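Local coordinates for Aureochrome1 (Vaucheria frigida, PDB 3UE6), which senses blue light through a flavin mononucleotide-binding LOV domain of the PAS family, seen here in its dark state, at the interface of chains A and B. Residues are numbered along the deposited sequence; one frame, centred on the assembly and turned at random. Chains: chain A/B, Aureochrome1.

The interface of chains A and B. Residues chain A 52, 54-55, 141; chain B 62, 65.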
loop_
_atom_site.group_PDB
_atom_site.type_symbol
_atom_site.label_atom_id
_atom_site.label_comp_id
_atom_site.label_asym_id
_atom_site.label_seq_id
_atom_site.Cartn_x
_atom_site.Cartn_y
_atom_site.Cartn_z
ATOM N N ASP A 52 -3.301 -1.675 10.495
ATOM C CA ASP A 52 -3.089 -3.078 10.814
ATOM C C ASP A 52 -4.356 -3.655 11.430
ATOM O O ASP A 52 -4.707 -3.328 12.565
ATOM C CB ASP A 52 -1.918 -3.233 11.784
ATOM C CG ASP A 52 -1.429 -4.662 11.887
ATOM O OD1 ASP A 52 -2.248 -5.591 11.713
ATOM O OD2 ASP A 52 -0.220 -4.853 12.137
ATOM N N SER A 54 -4.957 -6.674 12.395
ATOM C CA SER A 54 -4.699 -7.687 13.418
ATOM C C SER A 54 -4.512 -7.047 14.786
ATOM O O SER A 54 -4.623 -7.710 15.818
ATOM C CB SER A 54 -3.456 -8.509 13.064
ATOM O OG SER A 54 -2.273 -7.736 13.196
ATOM N N LEU A 55 -4.212 -5.753 14.777
ATOM C CA LEU A 55 -4.019 -4.996 16.002
ATOM C C LEU A 55 -5.343 -4.410 16.466
ATOM O O LEU A 55 -6.202 -4.086 15.649
ATOM C CB LEU A 55 -2.976 -3.898 15.793
ATOM C CG LEU A 55 -1.530 -4.389 15.725
ATOM C CD1 LEU A 55 -0.556 -3.236 15.504
ATOM C CD2 LEU A 55 -1.173 -5.165 16.988
ATOM N N ASN A 141 -4.614 -6.108 6.456
ATOM C CA ASN A 141 -4.289 -4.689 6.401
ATOM C C ASN A 141 -5.369 -3.927 5.661
ATOM O O ASN A 141 -6.137 -4.505 4.892
ATOM C CB ASN A 141 -2.968 -4.460 5.667
ATOM C CG ASN A 141 -1.761 -4.831 6.495
ATOM O OD1 ASN A 141 -1.046 -5.779 6.173
ATOM N ND2 ASN A 141 -1.509 -4.070 7.554
ATOM N N TYR B 62 8.141 1.034 5.831
ATOM C CA TYR B 62 7.119 0.124 6.348
ATOM C C TYR B 62 7.175 -1.251 5.694
ATOM O O TYR B 62 7.548 -1.380 4.529
ATOM C CB TYR B 62 5.715 0.709 6.188
ATOM C CG TYR B 62 4.635 -0.254 6.612
ATOM C CD1 TYR B 62 4.352 -0.461 7.958
ATOM C CD2 TYR B 62 3.905 -0.972 5.668
ATOM C CE1 TYR B 62 3.367 -1.352 8.349
ATOM C CE2 TYR B 62 2.917 -1.863 6.059
ATOM C CZ TYR B 62 2.655 -2.049 7.396
ATOM O OH TYR B 62 1.672 -2.934 7.790
ATOM N N ARG B 65 3.372 -7.697 7.933
ATOM C CA ARG B 65 3.717 -8.881 8.705
ATOM C C ARG B 65 3.933 -10.079 7.793
ATOM O O ARG B 65 4.733 -10.963 8.099
ATOM C CB ARG B 65 2.625 -9.182 9.730
ATOM C CG ARG B 65 2.377 -8.025 10.674
ATOM C CD ARG B 65 1.698 -8.471 11.957
ATOM N NE ARG B 65 1.686 -7.389 12.934
ATOM C CZ ARG B 65 1.265 -7.518 14.189
ATOM N NH1 ARG B 65 0.818 -8.691 14.628
ATOM N NH2 ARG B 65 1.292 -6.475 15.009
#
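B:Arg65 reaches from the start of helix 65-71 across to A:Asp52, at the end of strand 48-52 of the other chain. The side chain runs extended from CG to NE. Chain A hides 76 Å² of B:Arg65, more than for any other residue of this patch. B:Arg65 NE forms a salt bridge with the carboxylate oxygen OD2 of A:Asp52 at 3.3 Å. The carboxylate and guanidinium planes stand 85° apart, so the two groups do not pair side by side. A:Asp52 points its carboxylate toward the partner with CG opposite its own backbone N (chi1 -166°). Its other oxygen, OD1, is gripped within chain A by A:Ser54. The hydroxyl A:Ser54 OG donates to A:Asp52 OD1 on the syn side at 2.6 Å. The backbone A:Ser54 N donates to A:Asp52 OD1 on the anti side at 3.0 Å. Both donors come from the same face of the carboxylate. Together they probably limit its rotation and help keep OD2 turned to B:Arg65. A:Ser54 OG also lies over one guanidinium face, 3.5 Å above the plane and toward the rim. The terminal nitrogen B:Arg65 NH2 rests against A:Leu55 CD2 at 3.4 Å. Apart from this cluster, the phenol OH of B:Tyr62 approaches the amide ND2 of A:Asn141 at 3.4 Å, a contact rather than a clear hydrogen bond. The patch ties a helix start of one LOV domain to a strand end and loop of the other. It may help hold the pair together, although the structure alone does not show that this dimer forms in the cell.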